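Local coordinates for protein Pbp related beta-lactamase (Pyrococcus abyssi, PDB 2QMI) that is probably an archaeal serine peptidase of the penicillin-binding protein and beta-lactamase family that assembles into a self-compartmentalizing octamer, at residues 192-197 with 245-250; 26-31 with 319-324; 197-202 with 235-240; 21-26 with 51-56; 66-71 with 182-187. All coordinates share one frame; numbering follows the deposited sequence.

Interaction 1. Residues 192-197 with 245-250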
# COMPACT_ATOMS: atom_id res chain seq x y z
N LEU A 192 26.23 -32.28 43.49
CA LEU A 192 25.95 -33.12 42.33
C LEU A 192 27.00 -32.93 41.24
O LEU A 192 26.98 -33.62 40.22
CB LEU A 192 24.55 -32.82 41.78
CG LEU A 192 23.52 -33.94 41.79
CD1 LEU A 192 23.56 -34.71 43.11
CD2 LEU A 192 22.14 -33.34 41.55
N GLY A 193 27.91 -31.99 41.45
CA GLY A 193 28.97 -31.74 40.48
C GLY A 193 28.63 -30.88 39.28
O GLY A 193 29.41 -30.79 38.32
N MET A 194 27.46 -30.23 39.31
CA MET A 194 27.02 -29.37 38.22
C MET A 194 27.64 -27.99 38.36
O MET A 194 27.02 -27.08 38.91
CB MET A 194 25.49 -29.29 38.24
CG MET A 194 24.83 -30.61 37.87
SD MET A 194 23.22 -30.85 38.58
CE MET A 194 22.19 -29.84 37.45
N ASN A 195 28.85 -27.85 37.84
CA ASN A 195 29.59 -26.60 37.92
C ASN A 195 29.34 -25.62 36.78
O ASN A 195 29.97 -24.57 36.73
CB ASN A 195 31.09 -26.89 38.03
CG ASN A 195 31.42 -27.86 39.16
OD1 ASN A 195 31.09 -27.61 40.32
ND2 ASN A 195 32.07 -28.97 38.82
N ARG A 196 28.44 -25.98 35.87
CA ARG A 196 28.11 -25.09 34.76
C ARG A 196 26.59 -24.94 34.61
O ARG A 196 26.04 -24.98 33.51
CB ARG A 196 28.75 -25.60 33.46
CG ARG A 196 30.28 -25.53 33.50
CD ARG A 196 30.97 -25.83 32.17
NE ARG A 196 30.64 -24.86 31.12
CZ ARG A 196 29.89 -25.14 30.06
NH1 ARG A 196 29.40 -26.36 29.90
NH2 ARG A 196 29.62 -24.20 29.16
N SER A 197 25.94 -24.77 35.76
CA SER A 197 24.50 -24.58 35.83
C SER A 197 24.36 -23.26 36.59
O SER A 197 24.84 -23.15 37.71
CB SER A 197 23.86 -25.73 36.61
OG SER A 197 24.12 -26.97 35.97
N ALA A 245 22.72 -34.46 32.82
CA ALA A 245 22.94 -35.91 32.81
C ALA A 245 23.32 -36.33 34.23
O ALA A 245 22.80 -37.30 34.77
CB ALA A 245 24.04 -36.28 31.83
N LYS A 246 24.24 -35.58 34.84
CA LYS A 246 24.67 -35.85 36.21
C LYS A 246 23.45 -35.77 37.11
O LYS A 246 23.30 -36.53 38.05
CB LYS A 246 25.69 -34.81 36.66
CG LYS A 246 27.00 -34.83 35.90
CD LYS A 246 27.88 -33.67 36.31
CE LYS A 246 29.21 -33.70 35.58
NZ LYS A 246 30.02 -32.49 35.89
N TYR A 247 22.58 -34.81 36.79
CA TYR A 247 21.35 -34.58 37.54
C TYR A 247 20.40 -35.76 37.41
O TYR A 247 19.81 -36.22 38.40
CB TYR A 247 20.68 -33.30 37.04
CG TYR A 247 19.41 -32.92 37.78
CD1 TYR A 247 19.42 -32.69 39.15
CD2 TYR A 247 18.20 -32.79 37.10
CE1 TYR A 247 18.26 -32.33 39.83
CE2 TYR A 247 17.04 -32.43 37.76
CZ TYR A 247 17.07 -32.20 39.13
OH TYR A 247 15.92 -31.86 39.79
N LEU A 248 20.24 -36.25 36.19
CA LEU A 248 19.36 -37.40 35.93
C LEU A 248 19.93 -38.64 36.62
O LEU A 248 19.18 -39.44 37.18
CB LEU A 248 19.24 -37.64 34.42
CG LEU A 248 18.24 -36.72 33.72
CD1 LEU A 248 18.43 -36.73 32.21
CD2 LEU A 248 16.84 -37.17 34.09
N LYS A 249 21.25 -38.77 36.60
CA LYS A 249 21.95 -39.90 37.21
C LYS A 249 21.49 -40.12 38.66
O LYS A 249 21.28 -41.25 39.09
CB LYS A 249 23.47 -39.64 37.16
CG LYS A 249 24.36 -40.74 37.72
CD LYS A 249 25.84 -40.39 37.53
CE LYS A 249 26.78 -41.48 38.07
NZ LYS A 249 26.51 -42.83 37.46
N MET A 250 21.32 -39.03 39.39
CA MET A 250 20.89 -39.11 40.77
C MET A 250 19.54 -39.81 40.91
O MET A 250 19.39 -40.74 41.72
CB MET A 250 20.78 -37.70 41.38
CG MET A 250 20.53 -37.72 42.87
SD MET A 250 19.60 -36.30 43.44
CE MET A 250 17.95 -36.78 42.92
O HOH W 1 29.93 -29.42 35.21
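A Schellman motif, in which helix 180-189 ends, packs against helix 241-252 through Leu192, Gly193 and Met194. Gly193 is the C-prime residue of that motif, at the positive phi that turns the chain off the helix, and Met194 N reaches back to Leu189 O. The turn is received by Lys246, Tyr247 and Met250, which lie on one side of their helix.

Tyr247 takes the apolar half of the contact. Its CG is anti to the backbone N (chi1 -178°), and CD1 at the rim of the ring meets Leu192 CD2 at 3.7 Å, the methyl lying in the ring plane. The other branch of the leucine, CD1, comes within 4.3 Å of Met250 SD. Met194, bent at its last torsion, brings CE to 3.8 Å from Tyr247 CB; its SD is 5.3 Å from the centroid of the Tyr247 ring, an oblique Met-aromatic contact. Away from these partners, the phenol hydroxyl is bonded to Ser63 and Tyr251, and the ring stacks on Phe64 of helix 61-74, whose start carries what is probably the SxxK motif of the family. Tyr247 also touches Ile313 of strand 310-316.

The polar half lies at the surface. Lys246 is extended beyond CG, its methylenes passing the carbonyls of Leu192 and Gly193, and its NZ donates to Gly193 O at 3.0 Å from above the carbonyl plane. A water accepts from Asn195 N at 3.2 Å and, weakly, from Lys246 NZ at 3.1 Å.

Interaction 2. Residues 26-31 with 319-324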
# COMPACT_ATOMS: atom_id res chain seq x y z
N ILE A 26 22.73 -38.82 26.48
CA ILE A 26 22.01 -40.05 26.79
C ILE A 26 22.68 -40.85 27.90
O ILE A 26 23.90 -41.03 27.89
CB ILE A 26 21.90 -40.98 25.56
CG1 ILE A 26 21.32 -40.23 24.37
CG2 ILE A 26 20.99 -42.16 25.88
CD1 ILE A 26 21.13 -41.10 23.15
N ILE A 27 21.87 -41.32 28.84
CA ILE A 27 22.36 -42.10 29.97
C ILE A 27 21.89 -43.55 29.90
O ILE A 27 20.68 -43.81 29.86
CB ILE A 27 21.86 -41.55 31.32
CG1 ILE A 27 22.02 -40.03 31.37
CG2 ILE A 27 22.62 -42.21 32.45
CD1 ILE A 27 21.44 -39.43 32.62
N LYS A 28 22.85 -44.47 29.90
CA LYS A 28 22.58 -45.90 29.89
C LYS A 28 23.09 -46.35 31.25
O LYS A 28 24.31 -46.43 31.47
CB LYS A 28 23.39 -46.59 28.79
CG LYS A 28 23.08 -48.07 28.59
CD LYS A 28 21.99 -48.27 27.56
CE LYS A 28 21.89 -49.72 27.12
NZ LYS A 28 21.62 -50.65 28.26
N ASP A 29 22.15 -46.64 32.15
CA ASP A 29 22.43 -47.03 33.53
C ASP A 29 23.29 -46.01 34.30
O ASP A 29 22.76 -44.98 34.76
CB ASP A 29 23.03 -48.46 33.62
CG ASP A 29 24.26 -48.68 32.76
OD1 ASP A 29 25.30 -48.05 33.03
OD2 ASP A 29 24.18 -49.48 31.80
N GLY A 30 24.59 -46.26 34.42
CA GLY A 30 25.42 -45.32 35.17
C GLY A 30 26.45 -44.54 34.38
O GLY A 30 27.46 -44.10 34.94
N ASP A 31 26.20 -44.33 33.09
CA ASP A 31 27.16 -43.61 32.28
C ASP A 31 26.51 -42.85 31.13
O ASP A 31 25.47 -43.25 30.61
CB ASP A 31 28.18 -44.60 31.69
CG ASP A 31 28.54 -45.73 32.66
OD1 ASP A 31 29.16 -45.45 33.72
OD2 ASP A 31 28.18 -46.90 32.37
N LYS A 319 14.45 -49.28 33.53
CA LYS A 319 15.45 -49.68 32.54
C LYS A 319 16.75 -48.90 32.70
O LYS A 319 17.69 -49.08 31.93
CB LYS A 319 14.89 -49.45 31.13
CG LYS A 319 13.77 -50.40 30.73
CD LYS A 319 14.29 -51.83 30.55
CE LYS A 319 13.17 -52.81 30.19
NZ LYS A 319 12.16 -52.94 31.29
N LYS A 320 16.78 -48.03 33.70
CA LYS A 320 17.95 -47.21 33.99
C LYS A 320 18.45 -46.37 32.81
O LYS A 320 19.65 -46.27 32.57
CB LYS A 320 19.08 -48.08 34.54
CG LYS A 320 18.86 -48.45 36.00
CD LYS A 320 20.02 -49.25 36.55
CE LYS A 320 20.13 -50.61 35.86
NZ LYS A 320 21.25 -51.41 36.43
N ILE A 321 17.51 -45.77 32.10
CA ILE A 321 17.86 -44.93 30.96
C ILE A 321 17.30 -43.52 31.17
O ILE A 321 16.37 -43.32 31.95
CB ILE A 321 17.32 -45.54 29.64
CG1 ILE A 321 15.86 -45.97 29.83
CG2 ILE A 321 18.19 -46.73 29.21
CD1 ILE A 321 15.20 -46.51 28.58
N GLY A 322 17.89 -42.54 30.49
CA GLY A 322 17.43 -41.17 30.64
C GLY A 322 17.95 -40.31 29.51
O GLY A 322 18.98 -40.62 28.92
N VAL A 323 17.23 -39.23 29.19
CA VAL A 323 17.64 -38.35 28.11
C VAL A 323 17.41 -36.87 28.42
O VAL A 323 16.40 -36.48 29.00
CB VAL A 323 16.88 -38.68 26.80
CG1 VAL A 323 17.46 -37.89 25.63
CG2 VAL A 323 16.94 -40.18 26.53
N ALA A 324 18.38 -36.05 28.01
CA ALA A 324 18.30 -34.61 28.20
C ALA A 324 18.48 -33.97 26.84
O ALA A 324 19.43 -34.29 26.12
CB ALA A 324 19.38 -34.14 29.16
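The flat groups that meet are the peptides around Ile27 and Gly322, joined by a reciprocal pair of hydrogen bonds. Ile27 N gives to Gly322 O at 3.0 Å and is nearly straight (171°), whereas Gly322 N gives to Ile27 O at 3.1 Å with a bend at the hydrogen (141°). Ile321 CA adds a CA-H...O contact to Ile27 O at 3.2 Å. On one face of the two-stranded unit lie Ile26, Lys28, Ile321 and Val323; on the other Ile27 stands beside the side-chain-less Gly322, its CG1 3.9 Å from Gly322 O.

The two strands are antiparallel neighbours in the eight-stranded sheet of the beta-lactamase-like domain, where the first long strand of the chain pairs with one almost 300 residues later. Ile26 and Val323, like Lys28 and Ile321, are non-hydrogen-bonded pairs. The face bearing Ile26 and Val323 is covered by helix 334-345, whereas Ile27 packs on Leu248 and Ile252 of helix 241-252.

From its last paired residue, Lys28, the first strand enters a type II' turn to Asp31, which leads into strand 31-38. Segment 319-324 carries a G1 beta bulge, Lys320 and Ile321 both facing Ile316. These irregularities still meet: Asp29 N donates to Lys320 O at 2.6 Å, though bent at the hydrogen (138°), and Lys320 CB lies 3.7 Å from Asp29 CA. The opposite charges there stay apart, Asp29 OD2 being 5.8 Å from Lys320 NZ.

Interaction 3. Residues 197-202 with 235-240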
# COMPACT_ATOMS: atom_id res chain seq x y z
N SER A 197 25.94 -24.77 35.76
CA SER A 197 24.50 -24.58 35.83
C SER A 197 24.36 -23.26 36.59
O SER A 197 24.84 -23.15 37.71
CB SER A 197 23.86 -25.73 36.61
OG SER A 197 24.12 -26.97 35.97
N TYR A 198 23.71 -22.26 35.99
CA TYR A 198 23.61 -20.95 36.63
C TYR A 198 22.23 -20.31 36.80
O TYR A 198 21.22 -20.79 36.26
CB TYR A 198 24.47 -19.96 35.86
CG TYR A 198 25.83 -20.46 35.41
CD1 TYR A 198 26.92 -20.50 36.29
CD2 TYR A 198 26.05 -20.83 34.08
CE1 TYR A 198 28.19 -20.90 35.86
CE2 TYR A 198 27.31 -21.22 33.64
CZ TYR A 198 28.37 -21.26 34.53
OH TYR A 198 29.62 -21.65 34.09
N PHE A 199 22.22 -19.20 37.53
CA PHE A 199 21.02 -18.38 37.78
C PHE A 199 21.32 -16.93 37.42
O PHE A 199 20.52 -16.26 36.77
CB PHE A 199 20.63 -18.43 39.27
CG PHE A 199 19.68 -19.53 39.61
CD1 PHE A 199 18.38 -19.54 39.10
CD2 PHE A 199 20.08 -20.57 40.45
CE1 PHE A 199 17.49 -20.56 39.43
CE2 PHE A 199 19.19 -21.59 40.78
CZ PHE A 199 17.90 -21.59 40.27
N PHE A 200 22.49 -16.47 37.85
CA PHE A 200 22.93 -15.09 37.64
C PHE A 200 23.66 -14.85 36.32
O PHE A 200 24.55 -15.62 35.94
CB PHE A 200 23.81 -14.66 38.81
CG PHE A 200 23.22 -14.97 40.16
CD1 PHE A 200 22.03 -14.37 40.57
CD2 PHE A 200 23.84 -15.89 41.01
CE1 PHE A 200 21.47 -14.68 41.81
CE2 PHE A 200 23.28 -16.20 42.25
CZ PHE A 200 22.09 -15.59 42.65
N LYS A 201 23.26 -13.78 35.63
CA LYS A 201 23.82 -13.39 34.35
C LYS A 201 25.33 -13.16 34.41
O LYS A 201 26.04 -13.39 33.43
CB LYS A 201 23.15 -12.11 33.87
CG LYS A 201 23.23 -10.97 34.87
CD LYS A 201 22.63 -9.69 34.29
CE LYS A 201 21.13 -9.86 34.06
NZ LYS A 201 20.39 -9.98 35.36
N GLU A 202 25.80 -12.70 35.56
CA GLU A 202 27.22 -12.43 35.74
C GLU A 202 28.06 -13.71 35.55
O GLU A 202 29.14 -13.67 34.96
CB GLU A 202 27.48 -11.80 37.12
CG GLU A 202 26.87 -10.41 37.29
CD GLU A 202 25.52 -10.42 38.01
OE1 GLU A 202 24.71 -11.34 37.79
OE2 GLU A 202 25.26 -9.48 38.80
N GLY A 235 11.32 -21.47 36.86
CA GLY A 235 11.98 -21.78 35.60
C GLY A 235 13.09 -20.85 35.13
O GLY A 235 13.10 -20.46 33.97
N GLY A 236 14.04 -20.53 36.01
CA GLY A 236 15.11 -19.62 35.62
C GLY A 236 16.52 -20.18 35.55
O GLY A 236 17.48 -19.44 35.40
N LEU A 237 16.64 -21.50 35.63
CA LEU A 237 17.96 -22.10 35.60
C LEU A 237 18.49 -22.32 34.17
O LEU A 237 17.73 -22.69 33.26
CB LEU A 237 17.93 -23.43 36.37
CG LEU A 237 19.24 -24.09 36.76
CD1 LEU A 237 20.05 -23.19 37.70
CD2 LEU A 237 18.92 -25.41 37.44
N LEU A 238 19.78 -22.05 33.98
CA LEU A 238 20.44 -22.25 32.70
C LEU A 238 21.46 -23.36 32.95
O LEU A 238 22.12 -23.38 33.99
CB LEU A 238 21.16 -20.99 32.22
CG LEU A 238 20.34 -19.77 31.81
CD1 LEU A 238 19.93 -18.98 33.03
CD2 LEU A 238 21.19 -18.89 30.89
N SER A 239 21.58 -24.30 32.02
CA SER A 239 22.52 -25.40 32.20
C SER A 239 22.87 -26.01 30.86
O SER A 239 22.55 -25.45 29.81
CB SER A 239 21.88 -26.45 33.13
OG SER A 239 22.80 -27.47 33.50
N SER A 240 23.54 -27.16 30.89
CA SER A 240 23.94 -27.88 29.68
C SER A 240 23.40 -29.30 29.82
O SER A 240 22.97 -29.70 30.91
CB SER A 240 25.46 -27.92 29.55
OG SER A 240 26.02 -28.87 30.44
O HOH W 2 18.36 -16.99 35.36
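Tyr198 and Leu238 face each other as a single antiparallel hydrogen-bonded pair, with Tyr198 N to Leu238 O at 2.8 Å and Leu238 N to Tyr198 O at 3.0 Å, the latter nearly straight at 173°. The bridge fastens residues 197-199 to strand 238-239, which on its other edge pairs with strand 55-56 through Ser239 and Tyr55. The loop after helix 180-189 is thereby attached to the small sheet of this domain.

Phe199 and Leu237 carry the apolar part. The leucine CD1 sits over one face of the ring, 3.7 Å from the Phe199 centroid and offset toward the rim on the CE2 side, a CH-pi contact. CG of Leu237 is anti to its backbone N (chi1 -166°), and the same CD1 is pressed to 3.0 Å from Tyr198 O, so packing around this methyl is tight. Ile184 of helix 180-189 also touches the Phe199 ring.

On the far side of the bridge the two serine hydroxyls meet, Ser197 OG and Ser239 OG being hydrogen-bonded at 2.8 Å. Ser197 OG has a further partner in the carboxylate of Asp243, at the start of helix 241-252. Where the two segments diverge, a water donates to both Phe199 O, at 2.7 Å, and Gly236 O, at 2.6 Å.

In this buried contact the peptides of Tyr198 and Leu238 therefore satisfy each other, and one water supplies the protons that the carbonyls of Phe199 and Gly236 lack.

Interaction 4. Residues 21-26 with 51-56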
# COMPACT_ATOMS: atom_id res chain seq x y z
N GLY A 21 20.03 -24.55 16.79
CA GLY A 21 20.92 -25.54 17.37
C GLY A 21 20.23 -26.41 18.40
O GLY A 21 19.17 -26.04 18.91
N ILE A 22 20.83 -27.55 18.71
CA ILE A 22 20.28 -28.50 19.68
C ILE A 22 21.38 -29.33 20.35
O ILE A 22 22.40 -29.64 19.74
CB ILE A 22 19.30 -29.49 18.99
CG1 ILE A 22 17.93 -28.85 18.82
CG2 ILE A 22 19.22 -30.79 19.78
CD1 ILE A 22 16.90 -29.74 18.13
N SER A 23 21.17 -29.68 21.62
CA SER A 23 22.13 -30.51 22.35
C SER A 23 21.39 -31.67 22.98
O SER A 23 20.23 -31.53 23.37
CB SER A 23 22.83 -29.69 23.44
OG SER A 23 23.85 -28.89 22.88
N ILE A 24 22.05 -32.81 23.09
CA ILE A 24 21.44 -33.99 23.69
C ILE A 24 22.46 -34.92 24.35
O ILE A 24 23.57 -35.09 23.84
CB ILE A 24 20.65 -34.81 22.62
CG1 ILE A 24 19.98 -36.04 23.26
CG2 ILE A 24 21.58 -35.24 21.50
CD1 ILE A 24 19.12 -36.86 22.30
N SER A 25 22.10 -35.48 25.49
CA SER A 25 22.97 -36.42 26.18
C SER A 25 22.13 -37.63 26.54
O SER A 25 20.93 -37.51 26.82
CB SER A 25 23.58 -35.78 27.44
OG SER A 25 22.58 -35.41 28.37
N ILE A 26 22.73 -38.82 26.48
CA ILE A 26 22.01 -40.05 26.79
C ILE A 26 22.68 -40.85 27.90
O ILE A 26 23.90 -41.03 27.89
CB ILE A 26 21.90 -40.98 25.56
CG1 ILE A 26 21.32 -40.23 24.37
CG2 ILE A 26 20.99 -42.16 25.88
CD1 ILE A 26 21.13 -41.10 23.15
N PRO A 51 27.93 -30.53 23.27
CA PRO A 51 27.41 -31.14 24.49
C PRO A 51 27.49 -30.18 25.67
O PRO A 51 26.66 -30.22 26.58
CB PRO A 51 28.32 -32.35 24.68
CG PRO A 51 28.67 -32.72 23.29
CD PRO A 51 28.95 -31.39 22.64
N GLU A 52 28.50 -29.31 25.64
CA GLU A 52 28.76 -28.34 26.69
C GLU A 52 27.91 -27.05 26.66
O GLU A 52 27.61 -26.49 27.70
CB GLU A 52 30.25 -27.92 26.67
CG GLU A 52 31.30 -29.03 26.84
CD GLU A 52 31.44 -29.94 25.62
OE1 GLU A 52 30.93 -29.58 24.53
OE2 GLU A 52 32.08 -31.02 25.74
N THR A 53 27.54 -26.59 25.47
CA THR A 53 26.76 -25.35 25.34
C THR A 53 25.62 -25.21 26.36
O THR A 53 24.89 -26.16 26.66
CB THR A 53 26.20 -25.16 23.89
OG1 THR A 53 25.36 -23.99 23.84
CG2 THR A 53 25.41 -26.35 23.47
N ILE A 54 25.50 -24.00 26.90
CA ILE A 54 24.49 -23.70 27.90
C ILE A 54 23.23 -23.04 27.34
O ILE A 54 23.31 -22.10 26.55
CB ILE A 54 25.12 -22.81 29.00
CG1 ILE A 54 25.97 -23.70 29.92
CG2 ILE A 54 24.05 -22.06 29.78
CD1 ILE A 54 26.78 -22.95 30.94
N TYR A 55 22.07 -23.56 27.75
CA TYR A 55 20.77 -23.05 27.33
C TYR A 55 19.92 -22.83 28.57
O TYR A 55 20.27 -23.28 29.66
CB TYR A 55 20.01 -24.07 26.48
CG TYR A 55 20.71 -24.64 25.27
CD1 TYR A 55 20.27 -24.33 23.98
CD2 TYR A 55 21.74 -25.56 25.41
CE1 TYR A 55 20.84 -24.94 22.86
CE2 TYR A 55 22.32 -26.18 24.31
CZ TYR A 55 21.87 -25.86 23.03
OH TYR A 55 22.45 -26.47 21.94
N GLY A 56 18.80 -22.14 28.39
CA GLY A 56 17.89 -21.95 29.51
C GLY A 56 17.09 -23.24 29.55
O GLY A 56 16.85 -23.84 28.50
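Gly21 opens the contact beside the phenol oxygen of Tyr55, its carbonyl carbon 4.2 Å from Tyr55 OH. At Ile22 the side chain points away, toward the opposite face of the sheet, and what meets the tyrosine is the backbone: Ile22 C lies 3.4 Å from Tyr55 OH.

Ser23 carries the contact. It points toward residues 51-55, with OG anti to its carbonyl carbon (chi1 -79°), and is hydrogen-bonded to Tyr55 OH, the two oxygens 2.9 Å apart. The serine oxygen reaches the ring at its edge, near the ring plane, while Ser23 CB lies 3.7 Å from Tyr55 CE2. From another direction the methyl of Thr53 closes in, CG2 being 3.0 Å from Ser23 OG, a tight approach. Both hydroxyls have second partners just ahead of the second segment: Ser23 OG is bonded to the carbonyl of Thr50, and Tyr55 OH to Ser49 OG. Pro51 lies near Ser23, its N 4.4 Å from Ser23 OG. Further on, Ser25 turns to helix 241-252, where its hydroxyl is bonded to Val241 O.

The strand 21-28 belongs to the large antiparallel sheet of the beta-lactamase-like domain, and residues 51-56 lead into the short strand 55-56, which pairs with strand 238-239. Because Thr50 O can act only as an acceptor, the serine proton is probably committed there; the linked hydroxyls of Ser23, Tyr55 and Ser49, with Thr50 O, give these buried polar atoms partners.

Interaction 5. Residues 66-71 with 182-187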
# COMPACT_ATOMS: atom_id res chain seq x y z
N ALA A 66 11.37 -28.65 43.73
CA ALA A 66 10.69 -29.72 44.46
C ALA A 66 11.67 -30.53 45.30
O ALA A 66 11.33 -30.98 46.39
CB ALA A 66 9.95 -30.63 43.49
N LEU A 67 12.88 -30.71 44.78
CA LEU A 67 13.90 -31.46 45.49
C LEU A 67 14.30 -30.71 46.76
O LEU A 67 14.40 -31.30 47.84
CB LEU A 67 15.12 -31.68 44.59
CG LEU A 67 16.24 -32.59 45.12
CD1 LEU A 67 15.70 -33.98 45.44
CD2 LEU A 67 17.34 -32.69 44.08
N ALA A 68 14.53 -29.41 46.63
CA ALA A 68 14.91 -28.58 47.77
C ALA A 68 13.86 -28.74 48.86
O ALA A 68 14.19 -28.87 50.05
CB ALA A 68 15.00 -27.12 47.36
N ILE A 69 12.59 -28.75 48.45
CA ILE A 69 11.47 -28.90 49.37
C ILE A 69 11.53 -30.26 50.07
O ILE A 69 11.26 -30.34 51.27
CB ILE A 69 10.11 -28.78 48.64
CG1 ILE A 69 9.89 -27.34 48.17
CG2 ILE A 69 8.98 -29.24 49.56
CD1 ILE A 69 9.70 -26.31 49.30
N MET A 70 11.88 -31.31 49.33
CA MET A 70 11.98 -32.65 49.91
C MET A 70 13.06 -32.67 50.98
O MET A 70 12.89 -33.28 52.03
CB MET A 70 12.31 -33.69 48.84
CG MET A 70 11.23 -33.94 47.80
SD MET A 70 9.70 -34.69 48.45
CE MET A 70 8.71 -33.23 48.70
N LYS A 71 14.18 -32.01 50.69
CA LYS A 71 15.30 -31.97 51.62
C LYS A 71 14.88 -31.32 52.94
O LYS A 71 15.03 -31.92 54.01
CB LYS A 71 16.46 -31.19 51.00
CG LYS A 71 17.79 -31.40 51.71
CD LYS A 71 18.94 -30.89 50.87
CE LYS A 71 20.27 -31.15 51.55
NZ LYS A 71 20.32 -30.47 52.88
N GLU A 182 20.96 -19.42 46.22
CA GLU A 182 22.09 -20.02 46.94
C GLU A 182 21.72 -21.37 47.56
O GLU A 182 22.60 -22.21 47.76
CB GLU A 182 22.65 -19.06 48.01
CG GLU A 182 21.71 -18.59 49.11
CD GLU A 182 22.35 -17.52 50.03
OE1 GLU A 182 23.41 -17.81 50.65
OE2 GLU A 182 21.80 -16.39 50.12
N TYR A 183 20.45 -21.60 47.86
CA TYR A 183 20.07 -22.89 48.42
C TYR A 183 20.22 -23.99 47.37
O TYR A 183 20.72 -25.08 47.67
CB TYR A 183 18.63 -22.88 48.93
CG TYR A 183 18.29 -24.13 49.72
CD1 TYR A 183 18.64 -24.24 51.06
CD2 TYR A 183 17.70 -25.24 49.10
CE1 TYR A 183 18.40 -25.42 51.77
CE2 TYR A 183 17.47 -26.42 49.80
CZ TYR A 183 17.82 -26.50 51.13
OH TYR A 183 17.64 -27.67 51.82
N ILE A 184 19.78 -23.71 46.14
CA ILE A 184 19.89 -24.69 45.05
C ILE A 184 21.36 -24.97 44.76
O ILE A 184 21.76 -26.13 44.59
CB ILE A 184 19.24 -24.17 43.74
CG1 ILE A 184 17.75 -23.90 43.95
CG2 ILE A 184 19.46 -25.18 42.63
CD1 ILE A 184 16.97 -25.11 44.44
N LYS A 185 22.15 -23.91 44.69
CA LYS A 185 23.58 -23.98 44.42
C LYS A 185 24.32 -24.82 45.46
O LYS A 185 25.05 -25.75 45.13
CB LYS A 185 24.16 -22.56 44.40
CG LYS A 185 25.68 -22.47 44.20
CD LYS A 185 26.09 -22.93 42.82
CE LYS A 185 27.53 -22.51 42.50
NZ LYS A 185 27.70 -21.03 42.53
N LYS A 186 24.10 -24.49 46.73
CA LYS A 186 24.74 -25.17 47.85
C LYS A 186 24.24 -26.58 48.15
O LYS A 186 25.03 -27.50 48.31
CB LYS A 186 24.59 -24.32 49.12
CG LYS A 186 25.16 -22.92 49.02
CD LYS A 186 26.68 -22.94 49.03
CE LYS A 186 27.25 -21.53 49.08
NZ LYS A 186 28.75 -21.56 49.12
N LYS A 187 22.92 -26.74 48.21
CA LYS A 187 22.33 -28.04 48.54
C LYS A 187 22.10 -29.03 47.39
O LYS A 187 21.75 -30.19 47.65
CB LYS A 187 20.99 -27.83 49.26
CG LYS A 187 21.05 -26.86 50.42
CD LYS A 187 22.08 -27.27 51.45
CE LYS A 187 22.24 -26.21 52.53
NZ LYS A 187 23.17 -26.65 53.59
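Lys71, Tyr183 and Ala68 lose the most surface here, and the tyrosine meets the other two, which lie one turn apart on helix 61-74. With CG anti to its backbone N (chi1 -171°), Tyr183 projects from helix 180-189 toward helix 61-74. Ala68 CB meets one edge of its ring, near the ring plane, 3.5 Å from Tyr183 CE2. The same methyl is touched by Ile184, whose CD1 is 4.1 Å away from Ala68 CB.

Lys71 runs its methylenes past the end of the phenol. CB, CG and CD all approach the oxygen, with Lys71 CD 3.6 Å from Tyr183 OH. That hydroxyl is buried by the contact and has no partner in the model, so what it receives from the lysine is aliphatic cover. The ammonium is engaged elsewhere, in a salt bridge to Glu75. Lys71 and Lys187 cross at about a right angle, and Lys71 CD comes to 4.0 Å from Lys187 CB. Lys71 NZ is 4.8 Å from Lys187 NZ, a like-charge proximity that Glu75 may ease. Lys187 also lays CG over one face of the Tyr183 ring.

Ile172 of helix 162-176 touches both Ala68 and Tyr183 and closes the group. The segments 66-71 and 182-187 cross at 73°, their axes 10.6 Å apart at closest, within the helical part of the penicillin-binding protein and beta-lactamase fold, in which helix 61-74 starts at what is probably the SxxK motif.

Interactions 3 and 4 are buried and meet through the small sheet, where Ser239 O takes the backbone N of Tyr55; both include a pair of bonded hydroxyls, added in interaction 3 to a backbone bridge. Interaction 5 is also interior but joins helix to helix by apolar contact, and it reaches interaction 3 through Ile184 and Phe199. Interactions 1 and 2 are only partly buried, with Lys246 at the exposed margin of the first and Lys28 and Lys320 at that of the second. Helix 241-252 connects them: its Leu248 packs on Ile27. Strand 21-28 serves interactions 2 and 4, by backbone pairing in one and a side chain in the other.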